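Local atomic coordinates of putative phosphomannomutase (Thermus thermophilus, PDB entry 1TUO), a protein that probably moves a phosphate group between positions of a sugar phosphate, as a magnesium-dependent member of the phosphohexose mutase family. Residues Leu50-His55 with Leu98-Gly103; Lys78-Lys83 with Glu152-Arg157; Ala159-Leu164 with Phe196-Gly201; Gly175-Leu180 with Thr240-Ala245. All coordinates share one frame; numbering follows the deposited sequence.

How the contacts relate
Contacts 1 and 2 contribute to one mixed sheet in the first alpha/beta/alpha domain. They join strands 102-106, 50-55, 78-82 and 152-154, lying side by side in that order; their centres are about 9 Å apart, and their segments alternate along the chain. The chain leaves contact 2 through strand 152-154 and enters helix 157-165, which carries half of contact 3, with centres about 18 Å apart. Contacts 3 and 4 fall in the second alpha/beta/alpha domain, their centres about 20 Å apart and their segments again interleaved; contact 4 lies where the neighbouring strands 180-183 and 244-248 of its sheet begin. The centres of contacts 1 and 4 are about 36 Å apart. The series thus passes from one sheet, through helix 157-165, to the second.

Contact 1 of 4, residues Leu50-His55 with Leu98-Gly103; sequences LVVVGH and LKAAGG
Two parallel strands at the core of an alpha/beta/alpha domain begin here, 50-55 and 102-106, and the turn that follows helix 88-97 leads into the second. L50 loses the most surface. Its CG lies anti to the backbone N (chi1 170°), which carries CD2 to within 3.7 Å of L98 CB, the two leucines crossing obliquely, while L50 CG rests on A100 CB. L98 directs its CD1 to V52 CG2, 4.0 Å away and nearly at a right angle. The same V52 methyl also meets A100 CB at 3.8 Å, and beyond it the helix residues L91, A94 and V95 complete the apolar layer. A beta-branched valine suits an extended strand and gives a broad surface to that helix. The helix ends in a Schellman motif with K99 at positive phi, which turns the chain so that A101 N can donate to L50 O (2.7 Å). V52 N donates to G102 O at 3.1 Å, in the carbonyl plane and fairly straight (163°). G103, with no side chain, brings its CA within 3.0 Å of V52 O in a CA-H...O contact. One water accepts from L50 N at 2.9 Å and donates to K99 O at 3.1 Å.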
loop_
_atom_site.group_PDB
_atom_site.type_symbol
_atom_site.label_atom_id
_atom_site.label_comp_id
_atom_site.label_asym_id
_atom_site.label_seq_id
_atom_site.Cartn_x
_atom_site.Cartn_y
_atom_site.Cartn_z
ATOM N N LEU A 50 -12.664 -15.902 15.653
ATOM C CA LEU A 50 -11.304 -16.200 15.223
ATOM C C LEU A 50 -10.550 -14.916 14.882
ATOM O O LEU A 50 -11.114 -13.982 14.316
ATOM C CB LEU A 50 -11.343 -17.089 13.983
ATOM C CG LEU A 50 -10.013 -17.291 13.259
ATOM C CD1 LEU A 50 -9.089 -18.121 14.121
ATOM C CD2 LEU A 50 -10.270 -17.983 11.915
ATOM N N VAL A 51 -9.274 -14.873 15.239
ATOM C CA VAL A 51 -8.449 -13.708 14.930
ATOM C C VAL A 51 -7.207 -14.230 14.242
ATOM O O VAL A 51 -6.617 -15.209 14.694
ATOM C CB VAL A 51 -7.990 -12.951 16.198
ATOM C CG1 VAL A 51 -7.118 -11.754 15.797
ATOM C CG2 VAL A 51 -9.196 -12.480 16.993
ATOM N N VAL A 52 -6.821 -13.581 13.150
ATOM C CA VAL A 52 -5.624 -13.976 12.422
ATOM C C VAL A 52 -4.554 -12.934 12.705
ATOM O O VAL A 52 -4.820 -11.736 12.638
ATOM C CB VAL A 52 -5.888 -14.050 10.908
ATOM C CG1 VAL A 52 -4.665 -14.598 10.195
ATOM C CG2 VAL A 52 -7.092 -14.956 10.638
ATOM N N VAL A 53 -3.358 -13.397 13.052
ATOM C CA VAL A 53 -2.243 -12.497 13.353
ATOM C C VAL A 53 -1.111 -12.745 12.361
ATOM O O VAL A 53 -0.849 -13.883 11.981
ATOM C CB VAL A 53 -1.701 -12.744 14.783
ATOM C CG1 VAL A 53 -0.500 -11.824 15.060
ATOM C CG2 VAL A 53 -2.799 -12.485 15.806
ATOM N N GLY A 54 -0.447 -11.675 11.942
ATOM C CA GLY A 54 0.663 -11.821 11.021
ATOM C C GLY A 54 1.752 -10.829 11.378
ATOM O O GLY A 54 1.534 -9.939 12.202
ATOM N N HIS A 55 2.927 -10.982 10.771
ATOM C CA HIS A 55 4.033 -10.056 11.034
ATOM C C HIS A 55 4.910 -9.925 9.796
ATOM O O HIS A 55 4.867 -10.785 8.923
ATOM C CB HIS A 55 4.872 -10.568 12.202
ATOM C CG HIS A 55 5.570 -11.863 11.925
ATOM N ND1 HIS A 55 6.799 -11.930 11.301
ATOM C CD2 HIS A 55 5.217 -13.140 12.200
ATOM C CE1 HIS A 55 7.172 -13.194 11.207
ATOM N NE2 HIS A 55 6.230 -13.948 11.746
ATOM N N LEU A 98 -10.593 -17.238 6.179
ATOM C CA LEU A 98 -10.876 -18.060 7.353
ATOM C C LEU A 98 -12.135 -17.631 8.102
ATOM O O LEU A 98 -12.463 -18.192 9.154
ATOM C CB LEU A 98 -9.675 -18.038 8.304
ATOM C CG LEU A 98 -8.387 -18.656 7.757
ATOM C CD1 LEU A 98 -7.284 -18.535 8.793
ATOM C CD2 LEU A 98 -8.627 -20.128 7.410
ATOM N N LYS A 99 -12.833 -16.641 7.554
ATOM C CA LYS A 99 -14.059 -16.109 8.145
ATOM C C LYS A 99 -13.831 -15.677 9.589
ATOM O O LYS A 99 -14.642 -15.949 10.480
ATOM C CB LYS A 99 -15.180 -17.155 8.060
ATOM C CG LYS A 99 -15.315 -17.756 6.666
ATOM C CD LYS A 99 -16.693 -18.355 6.418
ATOM C CE LYS A 99 -17.758 -17.272 6.337
ATOM N NZ LYS A 99 -18.143 -16.985 4.924
ATOM N N ALA A 100 -12.714 -14.988 9.805
ATOM C CA ALA A 100 -12.340 -14.503 11.123
ATOM C C ALA A 100 -13.071 -13.215 11.471
ATOM O O ALA A 100 -13.591 -12.527 10.598
ATOM C CB ALA A 100 -10.830 -14.269 11.172
ATOM N N ALA A 101 -13.099 -12.897 12.758
ATOM C CA ALA A 101 -13.750 -11.692 13.241
ATOM C C ALA A 101 -12.844 -10.497 12.972
ATOM O O ALA A 101 -13.291 -9.355 12.948
ATOM C CB ALA A 101 -14.029 -11.817 14.732
ATOM N N GLY A 102 -11.560 -10.770 12.777
ATOM C CA GLY A 102 -10.629 -9.691 12.503
ATOM C C GLY A 102 -9.207 -10.186 12.403
ATOM O O GLY A 102 -8.953 -11.381 12.520
ATOM N N GLY A 103 -8.279 -9.257 12.200
ATOM C CA GLY A 103 -6.877 -9.617 12.093
ATOM C C GLY A 103 -5.988 -8.513 12.632
ATOM O O GLY A 103 -6.391 -7.350 12.692
HETATM O O HOH W 1 -14.622 -15.996 13.561
#

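Contact 2 of 4, residues Lys78-Lys83 with Glu152-Arg157; sequences KVVLLK and ETLDLR
Strand 152-154 adds itself in parallel to strand 78-82, extending the sheet of the first alpha/beta/alpha domain beyond the pairing of 78-82 with 50-55. The short axes diverge by 38°, an evident twist. Backbone hydrogen bonds make the seam, with donors alternating between the two strands. E152 N donates to V79 O, L81 N to E152 O (2.8 Å, 172°), L154 N to L81 O (2.9 Å), and K83 N to L154 O. The first three lie in the carbonyl plane; in the last, the donor stands well above it.

Apolar contacts favour one face. L154 CD1 reaches V80 CG1 at 3.8 Å, its chain crossing the valine at about a right angle, and L82 CD2 approaches L156 CD1 more loosely. On this face A94 of helix 88-97 touches both L82 and L156. The other face has L81 and T153: the methyl CG2 of T153, anti to the backbone N, lies 3.9 Å from K83 CA; beta-branched threonine suits an extended strand, and its methyl packs along K83.

Polar side chains are joined through water. K78 NZ and E152 OE1 are 5.2 Å apart, too far for a salt bridge, yet one water accepts from K78 NZ and donates to the carboxylate. A second water donates to V79 O at 2.7 Å and, weakly, to E152 OE1 at 2.9 Å.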
loop_
_atom_site.group_PDB
_atom_site.type_symbol
_atom_site.label_atom_id
_atom_site.label_comp_id
_atom_site.label_asym_id
_atom_site.label_seq_id
_atom_site.Cartn_x
_atom_site.Cartn_y
_atom_site.Cartn_z
ATOM N N LYS A 78 -10.185 -17.485 19.339
ATOM C CA LYS A 78 -9.505 -18.577 18.656
ATOM C C LYS A 78 -8.457 -17.823 17.848
ATOM O O LYS A 78 -8.772 -16.814 17.228
ATOM C CB LYS A 78 -10.450 -19.324 17.717
ATOM C CG LYS A 78 -9.796 -20.522 17.041
ATOM C CD LYS A 78 -10.798 -21.317 16.221
ATOM C CE LYS A 78 -10.182 -22.609 15.709
ATOM N NZ LYS A 78 -11.188 -23.461 15.014
ATOM N N VAL A 79 -7.216 -18.291 17.851
ATOM C CA VAL A 79 -6.179 -17.568 17.120
ATOM C C VAL A 79 -5.392 -18.400 16.121
ATOM O O VAL A 79 -5.098 -19.571 16.361
ATOM C CB VAL A 79 -5.157 -16.934 18.103
ATOM C CG1 VAL A 79 -4.080 -16.179 17.331
ATOM C CG2 VAL A 79 -5.862 -16.000 19.071
ATOM N N VAL A 80 -5.065 -17.774 14.996
ATOM C CA VAL A 80 -4.251 -18.391 13.961
ATOM C C VAL A 80 -3.132 -17.406 13.654
ATOM O O VAL A 80 -3.390 -16.263 13.287
ATOM C CB VAL A 80 -5.037 -18.644 12.655
ATOM C CG1 VAL A 80 -4.067 -18.964 11.519
ATOM C CG2 VAL A 80 -6.011 -19.803 12.846
ATOM N N LEU A 81 -1.892 -17.844 13.839
ATOM C CA LEU A 81 -0.742 -17.002 13.544
ATOM C C LEU A 81 -0.210 -17.497 12.205
ATOM O O LEU A 81 0.006 -18.691 12.027
ATOM C CB LEU A 81 0.342 -17.164 14.617
ATOM C CG LEU A 81 1.684 -16.479 14.312
ATOM C CD1 LEU A 81 1.508 -14.966 14.316
ATOM C CD2 LEU A 81 2.732 -16.895 15.353
ATOM N N LEU A 82 -0.018 -16.586 11.259
ATOM C CA LEU A 82 0.489 -16.985 9.960
ATOM C C LEU A 82 1.975 -17.280 10.058
ATOM O O LEU A 82 2.729 -16.548 10.703
ATOM C CB LEU A 82 0.224 -15.895 8.921
ATOM C CG LEU A 82 -1.262 -15.597 8.713
ATOM C CD1 LEU A 82 -1.427 -14.530 7.642
ATOM C CD2 LEU A 82 -1.985 -16.879 8.298
ATOM N N LYS A 83 2.377 -18.368 9.412
ATOM C CA LYS A 83 3.760 -18.826 9.414
ATOM C C LYS A 83 4.743 -17.948 8.649
ATOM O O LYS A 83 4.571 -17.687 7.452
ATOM C CB LYS A 83 3.830 -20.252 8.855
ATOM C CG LYS A 83 5.235 -20.847 8.862
ATOM C CD LYS A 83 5.254 -22.231 8.232
ATOM C CE LYS A 83 6.657 -22.823 8.249
ATOM N NZ LYS A 83 7.628 -21.973 7.500
ATOM N N GLU A 152 -2.926 -21.840 16.744
ATOM C CA GLU A 152 -2.377 -22.571 15.611
ATOM C C GLU A 152 -1.518 -21.644 14.767
ATOM O O GLU A 152 -1.730 -20.435 14.757
ATOM C CB GLU A 152 -3.501 -23.116 14.732
ATOM C CG GLU A 152 -4.581 -23.861 15.489
ATOM C CD GLU A 152 -5.680 -24.376 14.578
ATOM O OE1 GLU A 152 -6.155 -23.605 13.718
ATOM O OE2 GLU A 152 -6.076 -25.552 14.730
ATOM N N THR A 153 -0.544 -22.223 14.074
ATOM C CA THR A 153 0.323 -21.466 13.180
ATOM C C THR A 153 0.078 -22.106 11.813
ATOM O O THR A 153 0.334 -23.298 11.623
ATOM C CB THR A 153 1.804 -21.592 13.583
ATOM O OG1 THR A 153 1.992 -21.033 14.891
ATOM C CG2 THR A 153 2.688 -20.852 12.591
ATOM N N LEU A 154 -0.428 -21.319 10.869
ATOM C CA LEU A 154 -0.754 -21.841 9.546
ATOM C C LEU A 154 -0.097 -21.115 8.376
ATOM O O LEU A 154 0.225 -19.930 8.460
ATOM C CB LEU A 154 -2.271 -21.811 9.350
ATOM C CG LEU A 154 -3.150 -22.521 10.388
ATOM C CD1 LEU A 154 -4.609 -22.411 9.954
ATOM C CD2 LEU A 154 -2.744 -23.988 10.527
ATOM N N ASP A 155 0.085 -21.844 7.279
ATOM C CA ASP A 155 0.673 -21.292 6.067
ATOM C C ASP A 155 -0.438 -21.233 5.021
ATOM O O ASP A 155 -0.903 -22.269 4.548
ATOM C CB ASP A 155 1.826 -22.187 5.593
ATOM C CG ASP A 155 2.458 -21.698 4.298
ATOM O OD1 ASP A 155 2.309 -20.502 3.964
ATOM O OD2 ASP A 155 3.121 -22.515 3.621
ATOM N N LEU A 156 -0.878 -20.022 4.680
ATOM C CA LEU A 156 -1.955 -19.838 3.707
ATOM C C LEU A 156 -1.491 -19.282 2.370
ATOM O O LEU A 156 -2.294 -18.762 1.593
ATOM C CB LEU A 156 -3.036 -18.917 4.286
ATOM C CG LEU A 156 -4.054 -19.607 5.195
ATOM C CD1 LEU A 156 -4.982 -18.585 5.813
ATOM C CD2 LEU A 156 -4.844 -20.622 4.381
ATOM N N ARG A 157 -0.199 -19.404 2.101
ATOM C CA ARG A 157 0.363 -18.903 0.862
ATOM C C ARG A 157 -0.344 -19.481 -0.365
ATOM O O ARG A 157 -0.754 -18.743 -1.259
ATOM C CB ARG A 157 1.855 -19.224 0.809
ATOM C CG ARG A 157 2.556 -18.635 -0.385
ATOM C CD ARG A 157 4.048 -18.879 -0.333
ATOM N NE ARG A 157 4.653 -18.271 0.847
ATOM C CZ ARG A 157 5.917 -17.870 0.905
ATOM N NH1 ARG A 157 6.700 -18.015 -0.156
ATOM N NH2 ARG A 157 6.398 -17.327 2.015
HETATM O O HOH W 2 -9.276 -24.162 12.809
HETATM O O HOH W 3 -6.756 -21.625 15.788
HETATM O O HOH W 4 2.836 -18.071 5.115
HETATM O O HOH W 5 5.616 -16.569 5.186
#

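Contact 3 of 4, residues Ala159-Leu164 with Phe196-Gly201; sequences AYFEAL and FLRHVG
The F161 ring has the backbone N of F196 over one face, 3.5 Å from its CZ and offset toward the rim. H199 turns one face of its imidazole to F161 CB, a CH-pi contact 3.8 Å from the ring centroid and 20° off the normal, and meets E162 at its edge. The F196 ring takes F161 O at its edge, 3.6 Å from CE1, and V200 CG2 lies over one of its faces.

F161 and F196 pass each other antiparallel, CD1 of the former 3.7 Å from CB of the latter. L164 CB adds an apolar contact to F196 CE1 at 3.8 Å. Large aromatics suit these buried places, since each lies between the helices and touches backbone as well as side chain.

H199 NE2 donates to E162 OE1 over a short 2.5 Å, at 153°, and the oxygen uses its anti lone pair. E162 comes round by a bend at chi2 (-64°). Its other oxygen forms a salt bridge with K165, and H199 ND1 has a weak bond to E158, which also pairs with R198. Acidic groups near both ring nitrogens, one bond being weak, would probably favour a protonated imidazole.

Helices 157-165 and 192-199 belong to the second alpha/beta/alpha domain. Helix 88-97 of the first domain packs on A159, Y160 and A163, whereas helix 348-362 touches Y160, L164 and F196.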
loop_
_atom_site.group_PDB
_atom_site.type_symbol
_atom_site.label_atom_id
_atom_site.label_comp_id
_atom_site.label_asym_id
_atom_site.label_seq_id
_atom_site.Cartn_x
_atom_site.Cartn_y
_atom_site.Cartn_z
ATOM N N ALA A 159 -3.325 -20.790 -0.694
ATOM C CA ALA A 159 -4.692 -20.298 -0.821
ATOM C C ALA A 159 -4.695 -18.860 -1.336
ATOM O O ALA A 159 -5.573 -18.474 -2.108
ATOM C CB ALA A 159 -5.409 -20.378 0.525
ATOM N N TYR A 160 -3.717 -18.073 -0.897
ATOM C CA TYR A 160 -3.600 -16.684 -1.335
ATOM C C TYR A 160 -3.323 -16.659 -2.838
ATOM O O TYR A 160 -3.886 -15.844 -3.567
ATOM C CB TYR A 160 -2.470 -15.989 -0.571
ATOM C CG TYR A 160 -2.190 -14.564 -1.012
ATOM C CD1 TYR A 160 -3.182 -13.575 -0.948
ATOM C CD2 TYR A 160 -0.933 -14.203 -1.493
ATOM C CE1 TYR A 160 -2.918 -12.256 -1.359
ATOM C CE2 TYR A 160 -0.661 -12.896 -1.902
ATOM C CZ TYR A 160 -1.655 -11.931 -1.836
ATOM O OH TYR A 160 -1.376 -10.647 -2.266
ATOM N N PHE A 161 -2.458 -17.556 -3.297
ATOM C CA PHE A 161 -2.138 -17.621 -4.717
ATOM C C PHE A 161 -3.383 -17.996 -5.518
ATOM O O PHE A 161 -3.630 -17.448 -6.594
ATOM C CB PHE A 161 -1.021 -18.639 -4.979
ATOM C CG PHE A 161 0.327 -18.228 -4.439
ATOM C CD1 PHE A 161 0.703 -16.887 -4.396
ATOM C CD2 PHE A 161 1.232 -19.189 -4.003
ATOM C CE1 PHE A 161 1.962 -16.513 -3.927
ATOM C CE2 PHE A 161 2.494 -18.827 -3.534
ATOM C CZ PHE A 161 2.859 -17.484 -3.496
ATOM N N GLU A 162 -4.168 -18.931 -4.991
ATOM C CA GLU A 162 -5.392 -19.343 -5.668
ATOM C C GLU A 162 -6.366 -18.178 -5.776
ATOM O O GLU A 162 -7.072 -18.038 -6.771
ATOM C CB GLU A 162 -6.053 -20.504 -4.921
ATOM C CG GLU A 162 -5.442 -21.850 -5.241
ATOM C CD GLU A 162 -5.630 -22.226 -6.703
ATOM O OE1 GLU A 162 -4.618 -22.419 -7.406
ATOM O OE2 GLU A 162 -6.793 -22.325 -7.146
ATOM N N ALA A 163 -6.407 -17.347 -4.741
ATOM C CA ALA A 163 -7.294 -16.193 -4.745
ATOM C C ALA A 163 -6.836 -15.199 -5.813
ATOM O O ALA A 163 -7.658 -14.654 -6.551
ATOM C CB ALA A 163 -7.296 -15.531 -3.376
ATOM N N LEU A 164 -5.524 -14.971 -5.883
ATOM C CA LEU A 164 -4.952 -14.046 -6.862
ATOM C C LEU A 164 -5.289 -14.489 -8.278
ATOM O O LEU A 164 -5.709 -13.682 -9.110
ATOM C CB LEU A 164 -3.427 -13.971 -6.708
ATOM C CG LEU A 164 -2.873 -13.243 -5.479
ATOM C CD1 LEU A 164 -1.358 -13.358 -5.451
ATOM C CD2 LEU A 164 -3.296 -11.776 -5.518
ATOM N N PHE A 196 3.762 -17.312 -6.855
ATOM C CA PHE A 196 2.493 -17.306 -7.578
ATOM C C PHE A 196 2.614 -17.893 -8.982
ATOM O O PHE A 196 1.778 -18.692 -9.406
ATOM C CB PHE A 196 1.935 -15.889 -7.707
ATOM C CG PHE A 196 0.788 -15.786 -8.674
ATOM C CD1 PHE A 196 -0.488 -16.198 -8.306
ATOM C CD2 PHE A 196 1.000 -15.345 -9.979
ATOM C CE1 PHE A 196 -1.538 -16.174 -9.224
ATOM C CE2 PHE A 196 -0.042 -15.318 -10.906
ATOM C CZ PHE A 196 -1.314 -15.734 -10.528
ATOM N N LEU A 197 3.641 -17.466 -9.706
ATOM C CA LEU A 197 3.860 -17.932 -11.069
ATOM C C LEU A 197 4.121 -19.433 -11.101
ATOM O O LEU A 197 3.553 -20.155 -11.928
ATOM C CB LEU A 197 5.034 -17.179 -11.695
ATOM C CG LEU A 197 4.794 -15.682 -11.917
ATOM C CD1 LEU A 197 6.096 -15.003 -12.319
ATOM C CD2 LEU A 197 3.724 -15.479 -12.986
ATOM N N ARG A 198 4.985 -19.897 -10.206
ATOM C CA ARG A 198 5.301 -21.315 -10.138
ATOM C C ARG A 198 4.025 -22.060 -9.770
ATOM O O ARG A 198 3.793 -23.179 -10.227
ATOM C CB ARG A 198 6.388 -21.564 -9.089
ATOM C CG ARG A 198 6.563 -23.021 -8.690
ATOM C CD ARG A 198 6.380 -23.158 -7.188
ATOM N NE ARG A 198 5.083 -22.626 -6.775
ATOM C CZ ARG A 198 4.785 -22.253 -5.535
ATOM N NH1 ARG A 198 5.694 -22.349 -4.570
ATOM N NH2 ARG A 198 3.576 -21.784 -5.259
ATOM N N HIS A 199 3.191 -21.419 -8.958
ATOM C CA HIS A 199 1.931 -22.006 -8.519
ATOM C C HIS A 199 0.963 -22.266 -9.673
ATOM O O HIS A 199 0.245 -23.270 -9.677
ATOM C CB HIS A 199 1.248 -21.093 -7.502
ATOM C CG HIS A 199 -0.092 -21.586 -7.051
ATOM N ND1 HIS A 199 -0.241 -22.565 -6.092
ATOM C CD2 HIS A 199 -1.344 -21.241 -7.434
ATOM C CE1 HIS A 199 -1.526 -22.800 -5.902
ATOM N NE2 HIS A 199 -2.217 -22.010 -6.703
ATOM N N VAL A 200 0.936 -21.354 -10.642
ATOM C CA VAL A 200 0.047 -21.486 -11.791
ATOM C C VAL A 200 0.743 -22.050 -13.031
ATOM O O VAL A 200 0.160 -22.074 -14.114
ATOM C CB VAL A 200 -0.592 -20.132 -12.162
ATOM C CG1 VAL A 200 -1.533 -19.679 -11.056
ATOM C CG2 VAL A 200 0.492 -19.092 -12.397
ATOM N N GLY A 201 1.988 -22.489 -12.865
ATOM C CA GLY A 201 2.774 -23.070 -13.952
ATOM C C GLY A 201 3.170 -22.087 -15.055
ATOM O O GLY A 201 3.384 -22.486 -16.201
#

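Contact 4 of 4, residues Gly175-Leu180 with Thr240-Ala245; sequences GFSGVL and TPPSFA
Two neighbouring parallel strands, 180-183 and 244-248, enter the mixed sheet of the second alpha/beta/alpha domain side by side, and the loops leading into them meet here. The ladder starts with L180 facing F244. F244 N donates to V179 O, a weak bond at 3.4 Å. Just before it, V179 N donates to S243 OG at 2.9 Å and 157°; a serine hydroxyl accepts here where a parallel ladder would normally use a backbone carbonyl, though this oxygen is less surely placed.

G178, without a side chain, lets the loop come close to S243 and P242, its CA 3.6 Å from S243 OG. P242 follows a cis peptide, and its CG lies 3.6 Å from S177 OG. A cis proline suits this sharp bend.

F176, F244 and L180 form the buried side, with the P242 ring at its border. F176 has its CG anti to the backbone N (chi1 -176°) and folds its ring beneath its own loop, with G178 N over the centre of one face. Its CE1 comes within 3.6 Å of P242 O, which lies at the ring edge, and within 4.2 Å of F244 CE2. Helix 348-362 closes on F176 through L356, V359 and A360. L180 lies alongside F244, pointing alike, and its CD1 stands over one face of the F244 ring, a CH-pi contact 3.9 Å from the centroid and 19° off its normal.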
loop_
_atom_site.group_PDB
_atom_site.type_symbol
_atom_site.label_atom_id
_atom_site.label_comp_id
_atom_site.label_asym_id
_atom_site.label_seq_id
_atom_site.Cartn_x
_atom_site.Cartn_y
_atom_site.Cartn_z
ATOM N N GLY A 175 1.862 -14.541 -22.185
ATOM C CA GLY A 175 2.431 -13.867 -23.337
ATOM C C GLY A 175 3.563 -12.903 -23.030
ATOM O O GLY A 175 4.250 -12.452 -23.948
ATOM N N PHE A 176 3.769 -12.579 -21.753
ATOM C CA PHE A 176 4.837 -11.653 -21.385
ATOM C C PHE A 176 6.149 -12.145 -21.981
ATOM O O PHE A 176 6.536 -13.296 -21.784
ATOM C CB PHE A 176 4.967 -11.540 -19.861
ATOM C CG PHE A 176 5.995 -10.535 -19.417
ATOM C CD1 PHE A 176 5.868 -9.191 -19.762
ATOM C CD2 PHE A 176 7.100 -10.932 -18.669
ATOM C CE1 PHE A 176 6.830 -8.256 -19.371
ATOM C CE2 PHE A 176 8.068 -10.004 -18.272
ATOM C CZ PHE A 176 7.930 -8.665 -18.626
ATOM N N SER A 177 6.836 -11.264 -22.702
ATOM C CA SER A 177 8.084 -11.622 -23.367
ATOM C C SER A 177 9.359 -11.093 -22.720
ATOM O O SER A 177 10.447 -11.233 -23.281
ATOM C CB SER A 177 8.027 -11.156 -24.826
ATOM O OG SER A 177 7.759 -9.765 -24.908
ATOM N N GLY A 178 9.241 -10.493 -21.543
ATOM C CA GLY A 178 10.427 -9.973 -20.889
ATOM C C GLY A 178 10.787 -10.703 -19.611
ATOM O O GLY A 178 10.436 -11.871 -19.414
ATOM N N VAL A 179 11.502 -10.004 -18.743
ATOM C CA VAL A 179 11.910 -10.543 -17.457
ATOM C C VAL A 179 11.389 -9.588 -16.395
ATOM O O VAL A 179 11.398 -8.373 -16.591
ATOM C CB VAL A 179 13.446 -10.623 -17.335
ATOM C CG1 VAL A 179 14.061 -9.277 -17.648
ATOM C CG2 VAL A 179 13.837 -11.051 -15.933
ATOM N N LEU A 180 10.913 -10.136 -15.285
ATOM C CA LEU A 180 10.418 -9.296 -14.208
ATOM C C LEU A 180 11.424 -9.295 -13.064
ATOM O O LEU A 180 11.786 -10.347 -12.540
ATOM C CB LEU A 180 9.063 -9.801 -13.700
ATOM C CG LEU A 180 8.453 -9.007 -12.534
ATOM C CD1 LEU A 180 8.157 -7.581 -12.970
ATOM C CD2 LEU A 180 7.180 -9.684 -12.055
ATOM N N THR A 240 16.209 -3.615 -21.383
ATOM C CA THR A 240 15.393 -3.180 -22.506
ATOM C C THR A 240 13.963 -3.686 -22.361
ATOM O O THR A 240 13.725 -4.745 -21.777
ATOM C CB THR A 240 15.959 -3.702 -23.840
ATOM O OG1 THR A 240 15.990 -5.133 -23.817
ATOM C CG2 THR A 240 17.372 -3.171 -24.062
ATOM N N PRO A 241 12.991 -2.925 -22.890
ATOM C CA PRO A 241 11.570 -3.272 -22.837
ATOM C C PRO A 241 11.324 -4.663 -23.417
ATOM O O PRO A 241 12.066 -5.119 -24.288
ATOM C CB PRO A 241 10.919 -2.176 -23.676
ATOM C CG PRO A 241 11.815 -1.001 -23.438
ATOM C CD PRO A 241 13.185 -1.620 -23.545
ATOM N N PRO A 242 10.262 -5.344 -22.964
ATOM C CA PRO A 242 9.301 -4.883 -21.960
ATOM C C PRO A 242 9.667 -5.253 -20.523
ATOM O O PRO A 242 8.810 -5.252 -19.643
ATOM C CB PRO A 242 8.015 -5.555 -22.405
ATOM C CG PRO A 242 8.520 -6.901 -22.834
ATOM C CD PRO A 242 9.770 -6.565 -23.631
ATOM N N SER A 243 10.929 -5.580 -20.285
ATOM C CA SER A 243 11.364 -5.944 -18.940
ATOM C C SER A 243 11.272 -4.750 -18.002
ATOM O O SER A 243 11.449 -3.605 -18.418
ATOM C CB SER A 243 12.802 -6.462 -18.968
ATOM O OG SER A 243 12.886 -7.663 -19.714
ATOM N N PHE A 244 10.986 -5.022 -16.732
ATOM C CA PHE A 244 10.894 -3.957 -15.752
ATOM C C PHE A 244 10.996 -4.515 -14.346
ATOM O O PHE A 244 10.966 -5.726 -14.134
ATOM C CB PHE A 244 9.589 -3.162 -15.922
ATOM C CG PHE A 244 8.339 -3.936 -15.600
ATOM C CD1 PHE A 244 7.686 -3.755 -14.382
ATOM C CD2 PHE A 244 7.788 -4.813 -16.528
ATOM C CE1 PHE A 244 6.501 -4.432 -14.094
ATOM C CE2 PHE A 244 6.607 -5.496 -16.250
ATOM C CZ PHE A 244 5.959 -5.306 -15.033
ATOM N N ALA A 245 11.132 -3.621 -13.382
ATOM C CA ALA A 245 11.244 -4.053 -12.004
ATOM C C ALA A 245 10.106 -3.531 -11.157
ATOM O O ALA A 245 9.630 -2.422 -11.370
ATOM C CB ALA A 245 12.567 -3.573 -11.418
#